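Local atomic coordinates of SusD homolog (Bacteroides thetaiotaomicron, PDB entry 4MRU), a protein that probably binds mucin O-glycans, as a SusD-family outer-membrane lipoprotein with a TPR-like, largely helical fold. Residues F45-C50 with M118-D123; A55-E60 with I428-E433; E89-Y94 with L112-I117; R451-S454 with G458-R461; E467-N472 with G492-G497. All blocks are in the same frame, centred on the assembly; numbering follows the deposited sequence.

Contact 1. Residues F45-C50 with M118-D123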
# COMPACT_ATOMS: atom_id res chain seq x y z
N PHE A 45 6.04 4.25 11.91
CA PHE A 45 4.73 3.80 12.35
C PHE A 45 3.87 3.36 11.18
O PHE A 45 3.32 2.26 11.18
CB PHE A 45 4.00 4.90 13.10
CG PHE A 45 4.69 5.34 14.37
CD1 PHE A 45 4.77 4.46 15.45
CD2 PHE A 45 5.25 6.57 14.47
CE1 PHE A 45 5.43 4.83 16.60
CE2 PHE A 45 5.88 6.98 15.65
CZ PHE A 45 5.96 6.10 16.71
N MSE A 46 3.72 4.23 10.19
CA MSE A 46 2.72 3.99 9.12
C MSE A 46 3.18 2.92 8.16
O MSE A 46 2.42 2.04 7.78
CB MSE A 46 2.46 5.30 8.40
CG MSE A 46 1.34 5.21 7.40
SE MSE A 46 1.04 7.07 6.80
CE MSE A 46 -0.83 6.71 6.14
N GLU A 47 4.46 2.96 7.79
CA GLU A 47 4.98 2.05 6.79
C GLU A 47 5.71 0.82 7.33
O GLU A 47 5.50 -0.29 6.85
CB GLU A 47 5.95 2.81 5.90
CG GLU A 47 5.29 3.90 5.11
CD GLU A 47 4.40 3.35 4.02
OE1 GLU A 47 4.79 2.36 3.32
OE2 GLU A 47 3.33 3.93 3.82
N ALA A 48 6.62 1.02 8.28
CA ALA A 48 7.47 -0.08 8.73
C ALA A 48 6.68 -1.03 9.66
O ALA A 48 6.57 -2.22 9.42
CB ALA A 48 8.73 0.46 9.40
N MSE A 49 6.08 -0.44 10.67
CA MSE A 49 5.28 -1.20 11.64
C MSE A 49 3.93 -1.60 11.08
O MSE A 49 3.56 -2.78 11.10
CB MSE A 49 5.11 -0.36 12.87
CG MSE A 49 6.37 -0.19 13.68
SE MSE A 49 5.79 0.87 15.23
CE MSE A 49 7.52 1.57 15.88
N CYS A 50 3.13 -0.63 10.63
CA CYS A 50 1.74 -0.96 10.20
C CYS A 50 1.65 -1.69 8.82
O CYS A 50 1.36 -2.90 8.77
CB CYS A 50 0.90 0.32 10.23
SG CYS A 50 -0.84 0.06 9.73
N MSE A 118 -4.82 10.86 1.13
CA MSE A 118 -5.93 10.47 1.97
C MSE A 118 -6.61 9.18 1.53
O MSE A 118 -7.34 8.57 2.34
CB MSE A 118 -6.96 11.58 1.97
CG MSE A 118 -6.44 12.85 2.64
SE MSE A 118 -5.94 12.51 4.53
CE MSE A 118 -4.84 14.13 4.88
N GLN A 119 -6.42 8.74 0.29
CA GLN A 119 -6.91 7.41 -0.11
C GLN A 119 -6.34 6.34 0.85
O GLN A 119 -7.04 5.41 1.28
CB GLN A 119 -6.56 7.10 -1.58
CG GLN A 119 -6.85 5.66 -2.06
CD GLN A 119 -5.57 4.85 -2.09
OE1 GLN A 119 -4.74 5.03 -2.97
NE2 GLN A 119 -5.39 3.98 -1.11
N ARG A 120 -5.08 6.50 1.21
CA ARG A 120 -4.41 5.56 2.10
C ARG A 120 -5.04 5.65 3.49
O ARG A 120 -5.29 4.63 4.15
CB ARG A 120 -2.93 5.84 2.17
CG ARG A 120 -2.12 5.42 0.94
CD ARG A 120 -0.90 6.27 0.74
NE ARG A 120 -0.10 6.41 1.97
CZ ARG A 120 0.80 5.52 2.38
NH1 ARG A 120 0.98 4.38 1.71
NH2 ARG A 120 1.44 5.73 3.49
N VAL A 121 -5.28 6.86 3.96
CA VAL A 121 -5.79 7.04 5.31
C VAL A 121 -7.20 6.47 5.48
O VAL A 121 -7.47 5.79 6.45
CB VAL A 121 -5.76 8.53 5.72
CG1 VAL A 121 -6.28 8.74 7.12
CG2 VAL A 121 -4.32 9.05 5.61
N THR A 122 -8.11 6.73 4.54
CA THR A 122 -9.42 6.14 4.68
C THR A 122 -9.34 4.60 4.55
O THR A 122 -10.09 3.90 5.23
CB THR A 122 -10.50 6.68 3.71
OG1 THR A 122 -11.76 6.06 4.03
CG2 THR A 122 -10.18 6.41 2.28
N ASP A 123 -8.45 4.09 3.72
CA ASP A 123 -8.30 2.63 3.61
C ASP A 123 -7.83 1.98 4.91
O ASP A 123 -8.21 0.84 5.21
CB ASP A 123 -7.35 2.23 2.48
CG ASP A 123 -7.99 2.35 1.10
OD1 ASP A 123 -9.21 2.62 1.01
OD2 ASP A 123 -7.24 2.21 0.11
O HOH W 1 2.68 1.87 1.85
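E47 and R120 show how two helices that stand well apart can still be joined by long side chains. The axes of 45-50 and 118-123 are 13.2 Å apart and cross at 48°, leaving the span to be bridged by side chains alone. R120 turns sharply at its third torsion (chi3 49°), which swings the guanidinium toward E47. There NH2 donates to OE2 of E47 over 2.6 Å in a nearly straight bond (162°), close to the guanidinium plane and nearly along the C-O axis of the acceptor. NH1 of R120 adds a weak second bond to the same OE2, at 3.2 Å. The carboxylate and guanidinium planes are nearly coplanar. M46, modelled as selenomethionine, closes the other part of the contact: its extended chain carries SE to 3.6 Å from R120 NH2, and its CE ends 4.2 Å from CG2 of V121. V86 of helix 81-100 touches both M46 and V121, and I428 of helix 427-437 lies against E47 and R120.

The looser side is the wet one. A water lies 2.6 Å from E47 OE1 and accepts from R120 NH1 at 3.0 Å, bridging the pair along the edge of the guanidinium, and a 1,2-ethanediol molecule, probably from the crystallisation liquor, lies near the R120 side chain. Burial of both charges, with selenium and methyl groups on one side and a water on another, suggests that each keeps the other ionised and that the ion pair fixes the rotation of the guanidinium.

Contact 2. Residues A55-E60 with I428-E433; sequences AGYFGE and IESWSE
A55 and S430 bury equal areas here, with Y57 next, and the three form a compact triangle. The methyl CB of A55 rests 3.8 Å from CB of S430 and 4.1 Å from the backbone N of W431, so the end of segment 55-60 nearest helix 427-437 sits directly on that helix. The same methyl also lies over the centre of the Y57 ring, 3.8 Å above its plane. Y57 thus passes beneath A55 and brings its hydroxyl to S430, whose OG donates to Y57 OH at 2.6 Å. S430 places OG beside its own backbone N (chi1 -75°), which turns the oxygen to the phenol.

Helix 40-54 ends here in a Schellman motif: G56, with a positive phi of 72°, turns the chain out of the helix between A55 and Y57, just before strand 58-60 pairs antiparallel with 258-260. In this mainly helical, TPR-like protein, such a pair is one of few sheet elements. W420 of helix 408-423 supplies the second shell. Its ring stacks on Y57, its carbonyl is hydrogen-bonded to Y57 OH, and its NE1 is bonded to the carbonyl O of A55.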
# COMPACT_ATOMS: atom_id res chain seq x y z
N ALA A 55 1.18 -6.53 5.71
CA ALA A 55 1.37 -7.01 4.35
C ALA A 55 2.29 -8.24 4.32
O ALA A 55 2.59 -8.77 3.25
CB ALA A 55 1.95 -5.90 3.48
N GLY A 56 2.79 -8.67 5.47
CA GLY A 56 3.75 -9.78 5.47
C GLY A 56 5.11 -9.42 4.92
O GLY A 56 5.87 -10.30 4.47
N TYR A 57 5.48 -8.13 5.02
CA TYR A 57 6.74 -7.65 4.44
C TYR A 57 7.87 -7.51 5.45
O TYR A 57 9.03 -7.82 5.13
CB TYR A 57 6.57 -6.30 3.80
CG TYR A 57 5.82 -6.20 2.49
CD1 TYR A 57 5.60 -7.30 1.66
CD2 TYR A 57 5.43 -4.96 2.02
CE1 TYR A 57 4.96 -7.14 0.43
CE2 TYR A 57 4.78 -4.80 0.81
CZ TYR A 57 4.53 -5.89 0.03
OH TYR A 57 3.91 -5.70 -1.16
N PHE A 58 7.55 -7.04 6.66
CA PHE A 58 8.56 -6.72 7.67
C PHE A 58 8.08 -7.07 9.05
O PHE A 58 6.89 -6.99 9.36
CB PHE A 58 8.89 -5.23 7.76
CG PHE A 58 9.29 -4.62 6.47
CD1 PHE A 58 10.39 -5.08 5.80
CD2 PHE A 58 8.53 -3.63 5.92
CE1 PHE A 58 10.75 -4.54 4.60
CE2 PHE A 58 8.87 -3.10 4.69
CZ PHE A 58 9.97 -3.56 4.03
N GLY A 59 9.04 -7.42 9.89
CA GLY A 59 8.82 -7.53 11.32
C GLY A 59 9.86 -6.66 12.08
O GLY A 59 10.89 -6.24 11.53
N GLU A 60 9.56 -6.45 13.34
CA GLU A 60 10.28 -5.56 14.21
C GLU A 60 11.36 -6.39 14.90
O GLU A 60 11.15 -7.50 15.35
CB GLU A 60 9.32 -4.90 15.21
CG GLU A 60 8.05 -4.25 14.63
CD GLU A 60 6.78 -5.04 14.85
OE1 GLU A 60 6.87 -6.28 14.90
OE2 GLU A 60 5.69 -4.42 14.95
N ILE A 428 0.99 -0.58 2.79
CA ILE A 428 -0.38 -0.11 3.01
C ILE A 428 -1.23 -0.59 1.83
O ILE A 428 -2.31 -1.17 2.00
CB ILE A 428 -0.51 1.40 3.22
CG1 ILE A 428 0.21 1.85 4.52
CG2 ILE A 428 -1.98 1.83 3.29
CD1 ILE A 428 -0.34 1.29 5.83
N GLU A 429 -0.74 -0.44 0.61
CA GLU A 429 -1.51 -0.92 -0.54
C GLU A 429 -1.70 -2.44 -0.53
O GLU A 429 -2.80 -2.92 -0.80
CB GLU A 429 -0.87 -0.52 -1.85
CG GLU A 429 -1.61 -1.02 -3.10
CD GLU A 429 -3.04 -0.46 -3.22
OE1 GLU A 429 -3.42 0.52 -2.55
OE2 GLU A 429 -3.82 -1.04 -3.98
N SER A 430 -0.64 -3.20 -0.22
CA SER A 430 -0.70 -4.65 -0.15
C SER A 430 -1.61 -5.12 0.98
O SER A 430 -2.34 -6.10 0.85
CB SER A 430 0.70 -5.22 0.01
OG SER A 430 1.40 -5.15 -1.21
N TRP A 431 -1.62 -4.39 2.08
CA TRP A 431 -2.53 -4.72 3.17
C TRP A 431 -3.99 -4.54 2.71
O TRP A 431 -4.83 -5.40 3.01
CB TRP A 431 -2.21 -3.88 4.40
CG TRP A 431 -3.13 -4.09 5.56
CD1 TRP A 431 -3.74 -5.23 5.92
CD2 TRP A 431 -3.51 -3.10 6.53
NE1 TRP A 431 -4.50 -5.05 7.06
CE2 TRP A 431 -4.37 -3.75 7.46
CE3 TRP A 431 -3.21 -1.75 6.71
CZ2 TRP A 431 -4.94 -3.09 8.55
CZ3 TRP A 431 -3.78 -1.08 7.79
CH2 TRP A 431 -4.62 -1.76 8.71
N SER A 432 -4.27 -3.44 2.02
CA SER A 432 -5.63 -3.18 1.58
C SER A 432 -6.04 -4.25 0.62
O SER A 432 -7.14 -4.75 0.69
CB SER A 432 -5.74 -1.78 0.96
OG SER A 432 -5.50 -0.82 1.94
N GLU A 433 -5.15 -4.62 -0.29
CA GLU A 433 -5.51 -5.64 -1.25
C GLU A 433 -5.69 -7.03 -0.63
O GLU A 433 -6.47 -7.85 -1.12
CB GLU A 433 -4.47 -5.66 -2.38
CG GLU A 433 -4.60 -4.41 -3.26
CD GLU A 433 -5.95 -4.40 -3.96
OE1 GLU A 433 -6.01 -5.03 -5.03
OE2 GLU A 433 -6.96 -3.85 -3.39

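Contact 3. Residues E89-Y94 with L112-I117; sequences ETYPKY and LLRVTI
R114 runs straight out from its helix, extended from CG to NE, and lays its CD methylene over the middle of the Y94 ring. CD is 3.7 Å from the ring centroid and only 1° off the normal, a textbook CH-pi contact. Beyond it the guanidinium meets a second tyrosine: NE donates to Y91 OH at 3.0 Å and NH2 donates to the same oxygen at 3.3 Å, a side-on grip of one atom by two nitrogens. Y91 OH lies close to the guanidinium plane, while its ring is turned steeply, 72°, from that plane. One helix thus presents a face to the aliphatic stem of R114 and a hydroxyl to its polar end. Next to this, I117 and T90 reach toward each other tip to tip, with CG2 of I117 at 3.6 Å from OG1 of T90.

The backbones form an antiparallel helical hairpin, 81-100 followed by 104-125, in keeping with a TPR-like fold; the short axes run 174° apart in direction and 11.0 Å from each other. Helix 81-100 is kinked at P92, whose N makes no bond to the preceding turn, between the two tyrosines. Further out, E162 of helix 152-173 forms a salt bridge with R114 NH1, and Y130 makes a cation-pi contact with the same guanidinium. T90 OG1 is tied back to the carbonyl of V86, and L31 of helix 24-32 touches both T90 and I117.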
# COMPACT_ATOMS: atom_id res chain seq x y z
N GLU A 89 -0.63 17.54 9.09
CA GLU A 89 0.44 18.06 8.21
C GLU A 89 -0.06 18.35 6.80
O GLU A 89 0.51 19.20 6.12
CB GLU A 89 1.58 17.10 8.17
CG GLU A 89 2.33 17.05 9.49
CD GLU A 89 3.49 16.07 9.51
OE1 GLU A 89 4.06 15.80 8.43
OE2 GLU A 89 3.85 15.58 10.62
N THR A 90 -1.08 17.63 6.36
CA THR A 90 -1.58 17.80 5.01
C THR A 90 -2.30 19.14 4.86
O THR A 90 -2.03 19.90 3.91
CB THR A 90 -2.51 16.64 4.57
OG1 THR A 90 -1.75 15.43 4.49
CG2 THR A 90 -3.08 16.92 3.21
N TYR A 91 -3.21 19.45 5.77
CA TYR A 91 -4.16 20.50 5.48
C TYR A 91 -3.57 21.90 5.50
O TYR A 91 -4.00 22.73 4.70
CB TYR A 91 -5.38 20.40 6.41
CG TYR A 91 -6.34 19.40 5.82
CD1 TYR A 91 -7.18 19.75 4.77
CD2 TYR A 91 -6.32 18.08 6.24
CE1 TYR A 91 -7.99 18.82 4.18
CE2 TYR A 91 -7.14 17.13 5.65
CZ TYR A 91 -7.98 17.50 4.62
OH TYR A 91 -8.80 16.56 4.04
N PRO A 92 -2.60 22.19 6.37
CA PRO A 92 -1.97 23.52 6.21
C PRO A 92 -1.26 23.70 4.83
O PRO A 92 -1.25 24.80 4.27
CB PRO A 92 -0.97 23.58 7.38
CG PRO A 92 -1.45 22.54 8.36
CD PRO A 92 -2.02 21.44 7.50
N LYS A 93 -0.72 22.63 4.28
CA LYS A 93 -0.04 22.75 2.97
C LYS A 93 -1.08 22.89 1.86
O LYS A 93 -0.95 23.75 0.97
CB LYS A 93 0.87 21.57 2.72
CG LYS A 93 2.02 21.43 3.72
CD LYS A 93 2.74 20.11 3.44
CE LYS A 93 3.92 19.87 4.39
NZ LYS A 93 3.49 19.99 5.79
N TYR A 94 -2.12 22.06 1.92
CA TYR A 94 -3.23 22.10 0.96
C TYR A 94 -3.86 23.48 0.94
O TYR A 94 -4.03 24.08 -0.13
CB TYR A 94 -4.29 21.04 1.28
CG TYR A 94 -5.42 21.00 0.25
CD1 TYR A 94 -5.18 20.52 -1.03
CD2 TYR A 94 -6.70 21.44 0.55
CE1 TYR A 94 -6.18 20.49 -1.99
CE2 TYR A 94 -7.73 21.41 -0.42
CZ TYR A 94 -7.43 20.95 -1.69
OH TYR A 94 -8.35 20.90 -2.71
N LEU A 112 -5.11 16.59 -6.44
CA LEU A 112 -4.69 15.24 -6.76
C LEU A 112 -3.80 14.67 -5.66
O LEU A 112 -3.94 13.52 -5.31
CB LEU A 112 -3.94 15.21 -8.11
CG LEU A 112 -3.21 13.96 -8.54
CD1 LEU A 112 -4.21 12.81 -8.59
CD2 LEU A 112 -2.52 14.15 -9.89
N LEU A 113 -2.93 15.51 -5.09
CA LEU A 113 -2.06 15.04 -4.04
C LEU A 113 -2.85 14.79 -2.77
O LEU A 113 -2.60 13.81 -2.08
CB LEU A 113 -0.95 16.03 -3.79
CG LEU A 113 0.08 16.07 -4.91
CD1 LEU A 113 0.94 17.28 -4.72
CD2 LEU A 113 0.92 14.80 -4.98
N ARG A 114 -3.83 15.63 -2.47
CA ARG A 114 -4.65 15.39 -1.30
C ARG A 114 -5.41 14.05 -1.42
O ARG A 114 -5.48 13.28 -0.46
CB ARG A 114 -5.60 16.53 -1.08
CG ARG A 114 -6.67 16.22 -0.04
CD ARG A 114 -7.35 17.52 0.33
NE ARG A 114 -8.55 17.32 1.13
CZ ARG A 114 -9.78 17.28 0.66
NH1 ARG A 114 -10.06 17.37 -0.65
NH2 ARG A 114 -10.77 17.14 1.52
N VAL A 115 -5.99 13.78 -2.58
CA VAL A 115 -6.63 12.51 -2.77
C VAL A 115 -5.62 11.38 -2.57
O VAL A 115 -5.90 10.39 -1.92
CB VAL A 115 -7.26 12.40 -4.17
CG1 VAL A 115 -7.69 10.97 -4.44
CG2 VAL A 115 -8.44 13.36 -4.32
N THR A 116 -4.45 11.50 -3.17
CA THR A 116 -3.46 10.44 -3.09
C THR A 116 -3.06 10.14 -1.62
O THR A 116 -2.94 9.00 -1.23
CB THR A 116 -2.22 10.82 -3.95
OG1 THR A 116 -2.64 11.08 -5.29
CG2 THR A 116 -1.17 9.71 -3.93
N ILE A 117 -2.84 11.19 -0.83
CA ILE A 117 -2.49 11.04 0.58
C ILE A 117 -3.61 10.35 1.34
O ILE A 117 -3.41 9.40 2.09
CB ILE A 117 -2.26 12.42 1.23
CG1 ILE A 117 -1.00 13.04 0.68
CG2 ILE A 117 -2.13 12.29 2.75
CD1 ILE A 117 -0.90 14.55 0.89

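Contact 4. Residues R451-S454 with G458-R461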
# COMPACT_ATOMS: atom_id res chain seq x y z
N ARG A 451 -7.53 -6.77 20.51
CA ARG A 451 -8.83 -6.64 21.13
C ARG A 451 -9.88 -6.76 20.03
O ARG A 451 -9.93 -5.91 19.12
CB ARG A 451 -8.95 -5.28 21.83
CG ARG A 451 -10.11 -5.28 22.81
CD ARG A 451 -11.02 -4.09 22.69
NE ARG A 451 -12.26 -4.36 23.43
CZ ARG A 451 -12.41 -4.23 24.75
NH1 ARG A 451 -11.41 -3.79 25.52
NH2 ARG A 451 -13.57 -4.51 25.31
N ASN A 452 -10.65 -7.85 20.06
CA ASN A 452 -11.61 -8.23 19.01
C ASN A 452 -10.98 -8.40 17.62
O ASN A 452 -11.68 -8.24 16.62
CB ASN A 452 -12.75 -7.22 18.90
CG ASN A 452 -13.54 -7.12 20.18
OD1 ASN A 452 -13.28 -6.26 21.01
ND2 ASN A 452 -14.44 -8.05 20.37
N VAL A 453 -9.71 -8.84 17.57
CA VAL A 453 -9.02 -9.18 16.34
C VAL A 453 -8.78 -10.68 16.30
O VAL A 453 -8.22 -11.27 17.26
CB VAL A 453 -7.67 -8.46 16.24
CG1 VAL A 453 -7.02 -8.72 14.88
CG2 VAL A 453 -7.83 -6.96 16.49
N SER A 454 -9.21 -11.32 15.22
CA SER A 454 -9.08 -12.77 15.09
C SER A 454 -7.74 -13.15 14.46
O SER A 454 -7.22 -12.48 13.53
CB SER A 454 -10.23 -13.38 14.26
OG SER A 454 -9.93 -13.29 12.87
N GLY A 458 -6.91 -11.62 10.78
CA GLY A 458 -5.94 -10.55 10.89
C GLY A 458 -6.52 -9.16 11.14
O GLY A 458 -7.71 -9.03 11.43
N MSE A 459 -5.66 -8.16 11.07
CA MSE A 459 -6.10 -6.78 11.26
C MSE A 459 -6.90 -6.34 10.05
O MSE A 459 -6.45 -6.48 8.91
CB MSE A 459 -4.97 -5.77 11.40
CG MSE A 459 -4.25 -5.93 12.71
SE MSE A 459 -5.21 -5.16 14.23
CE MSE A 459 -4.71 -3.26 14.44
N ARG A 460 -8.08 -5.80 10.31
CA ARG A 460 -9.01 -5.35 9.27
C ARG A 460 -9.01 -3.83 9.09
O ARG A 460 -9.41 -3.31 8.06
CB ARG A 460 -10.41 -5.86 9.62
CG ARG A 460 -10.51 -7.37 9.85
CD ARG A 460 -9.76 -8.22 8.84
NE ARG A 460 -10.36 -8.19 7.54
CZ ARG A 460 -10.02 -8.97 6.52
NH1 ARG A 460 -9.01 -9.84 6.61
NH2 ARG A 460 -10.66 -8.84 5.38
N ARG A 461 -8.47 -3.13 10.09
CA ARG A 461 -8.29 -1.71 10.08
C ARG A 461 -7.45 -1.33 11.31
O ARG A 461 -7.20 -2.16 12.18
CB ARG A 461 -9.63 -0.99 10.13
CG ARG A 461 -10.44 -1.32 11.39
CD ARG A 461 -11.78 -0.62 11.41
NE ARG A 461 -11.70 0.82 11.63
CZ ARG A 461 -11.60 1.42 12.82
NH1 ARG A 461 -11.52 0.73 13.95
NH2 ARG A 461 -11.57 2.76 12.88
O HOH W 2 -9.89 -10.01 12.78
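The peptide group that follows G458 has V453 on one face: the methyl CG1 stands above it, 3.5 Å from G458 O. At the oxygen end of that group a water donates to G458 O over 2.7 Å and accepts from S454 N at 2.9 Å, linking the two backbones. A second flat group, the S454 carbonyl, receives the N-H of G458 at 2.9 Å between N and O, with the donor tilted 25° from the carbonyl plane and the bond moderately bent (146°). This bond spans five residues, closing what is classed as an alpha-turn. Within it, S454 OG takes the crowded position between its backbone N and carbonyl carbon, and is hydrogen-bonded to the N of A457.

M459, modelled as selenomethionine, adds the apolar part. Its chain folds back at chi2 and chi3, so that although the residue sets out away from the other segment, SE returns to 3.9 Å from V453 CG2. Y72 touches both side chains.

The turn belongs to the long connection between helices 427-437 and 466-471 and is pinned to the first of these, where W431 NE1 bonds to M459 O and R435 to R460 O. R461 NE reaches the Y125 carbonyl in helix 104-125.

Contact 5. Residues E467-N472 with G492-G497; sequences EEYTQN and GGDTGG
D494 offers Y469 one carboxylate oxygen while the other, OD1, is gripped from a different quarter by a salt bridge from R461 NH1 and a hydrogen bond from the backbone N of Y464. The bond across the contact runs from Y469 OH to D494 OD2; it is modelled at 2.5 Å, very short, and the exact length should not be pressed. OD2 lies at the edge of the phenol ring, 3.4 Å from CZ of Y469, and ring and carboxylate are nearly coplanar, 17° apart. D494 sets its CG anti to the backbone N (chi1 -180°), which sends the carboxylate out from the loop to meet a tyrosine coming from the opposite direction.

The loop itself is tightly turned. D494 is the centre of an inverse gamma turn, with T495 N bonded to G493 O at 2.8 Å, and T495 OG1 accepts from G497 N at 3.1 Å in an ST turn. On the tyrosine's side, N472 ND2 donates to E468 OE1 at 2.8 Å, tying the helix end back to its preceding turn.

Y469 projects from the short helix 466-471 across the flank of helix 473-486, touching L476 and I480, and D494, in the loop beyond that helix, also packs on I480.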
# COMPACT_ATOMS: atom_id res chain seq x y z
N GLU A 467 -6.24 10.72 21.01
CA GLU A 467 -6.48 12.14 20.84
C GLU A 467 -7.92 12.40 20.34
O GLU A 467 -8.60 13.32 20.79
CB GLU A 467 -5.47 12.75 19.88
CG GLU A 467 -4.04 12.83 20.43
CD GLU A 467 -3.26 11.48 20.48
OE1 GLU A 467 -3.76 10.42 20.04
OE2 GLU A 467 -2.11 11.49 20.95
N GLU A 468 -8.38 11.58 19.42
CA GLU A 468 -9.73 11.76 18.93
C GLU A 468 -10.74 11.54 20.03
O GLU A 468 -11.74 12.29 20.13
CB GLU A 468 -9.97 10.83 17.76
CG GLU A 468 -9.23 11.31 16.51
CD GLU A 468 -9.68 12.66 16.00
OE1 GLU A 468 -10.86 12.78 15.52
OE2 GLU A 468 -8.87 13.61 16.07
N TYR A 469 -10.46 10.59 20.91
CA TYR A 469 -11.37 10.31 22.02
C TYR A 469 -11.38 11.48 22.99
O TYR A 469 -12.42 11.84 23.53
CB TYR A 469 -10.99 9.00 22.76
CG TYR A 469 -11.43 7.73 22.05
CD1 TYR A 469 -10.66 7.19 21.02
CD2 TYR A 469 -12.57 7.07 22.42
CE1 TYR A 469 -11.05 6.03 20.36
CE2 TYR A 469 -12.96 5.88 21.78
CZ TYR A 469 -12.21 5.39 20.73
OH TYR A 469 -12.56 4.22 20.07
N THR A 470 -10.22 12.07 23.24
CA THR A 470 -10.12 13.08 24.31
C THR A 470 -10.51 14.47 23.80
O THR A 470 -11.12 15.21 24.53
CB THR A 470 -8.71 13.14 24.96
OG1 THR A 470 -7.74 13.48 23.98
CG2 THR A 470 -8.34 11.81 25.56
N GLN A 471 -10.14 14.79 22.57
CA GLN A 471 -10.25 16.14 22.04
C GLN A 471 -11.34 16.30 21.03
O GLN A 471 -11.68 17.42 20.71
CB GLN A 471 -9.00 16.56 21.26
CG GLN A 471 -7.63 16.19 21.80
CD GLN A 471 -7.15 17.09 22.88
OE1 GLN A 471 -6.44 18.06 22.62
NE2 GLN A 471 -7.52 16.78 24.11
N ASN A 472 -11.82 15.20 20.43
CA ASN A 472 -12.79 15.30 19.33
C ASN A 472 -13.96 14.32 19.51
O ASN A 472 -14.42 13.71 18.56
CB ASN A 472 -12.06 15.08 18.00
CG ASN A 472 -12.86 15.56 16.80
OD1 ASN A 472 -13.67 16.48 16.90
ND2 ASN A 472 -12.57 14.98 15.63
N GLY A 492 -17.20 -5.06 17.60
CA GLY A 492 -17.09 -4.19 18.76
C GLY A 492 -16.83 -2.74 18.44
O GLY A 492 -16.35 -1.98 19.31
N GLY A 493 -17.08 -2.31 17.23
CA GLY A 493 -16.96 -0.88 16.95
C GLY A 493 -15.54 -0.52 16.55
O GLY A 493 -15.01 -1.10 15.59
N ASP A 494 -14.94 0.43 17.26
CA ASP A 494 -13.61 0.94 16.89
C ASP A 494 -12.53 -0.04 17.36
O ASP A 494 -11.84 0.20 18.33
CB ASP A 494 -13.35 2.33 17.46
CG ASP A 494 -12.00 2.89 17.10
OD1 ASP A 494 -11.45 2.59 16.01
OD2 ASP A 494 -11.49 3.74 17.89
N THR A 495 -12.43 -1.14 16.62
CA THR A 495 -11.41 -2.15 16.85
C THR A 495 -10.73 -2.52 15.55
O THR A 495 -11.24 -2.29 14.47
CB THR A 495 -12.00 -3.41 17.42
OG1 THR A 495 -12.77 -4.10 16.41
CG2 THR A 495 -12.91 -3.11 18.62
N GLY A 496 -9.63 -3.23 15.68
CA GLY A 496 -8.95 -3.79 14.54
C GLY A 496 -9.72 -4.91 13.83
O GLY A 496 -9.32 -5.30 12.74
N GLY A 497 -10.77 -5.46 14.44
CA GLY A 497 -11.55 -6.52 13.81
C GLY A 497 -12.68 -6.07 12.89
O GLY A 497 -13.17 -6.83 12.03

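Contacts 1, 2 and 3 are buried, contact 4 is partly so, and contact 5 lies at the surface. Contacts 1 and 3 share helix 104-125, and M118 of contact 1 packs on T90 and Y91 of contact 3. Both rely on an arginine, paired with a carboxylate in one and with tyrosines in the other. Contacts 1 and 2 touch through I428 and W431, and W431 bonds onward to M459 of contact 4. Contact 4 lies wholly in loop and contact 5 sets a short helix against a loop; the R461-D494 salt bridge and an R460-G496 bond join them. The buried contacts mix polar bonds with apolar packing; contact 4 leans on a backbone bond and a water, contact 5 on one tyrosine-aspartate bond.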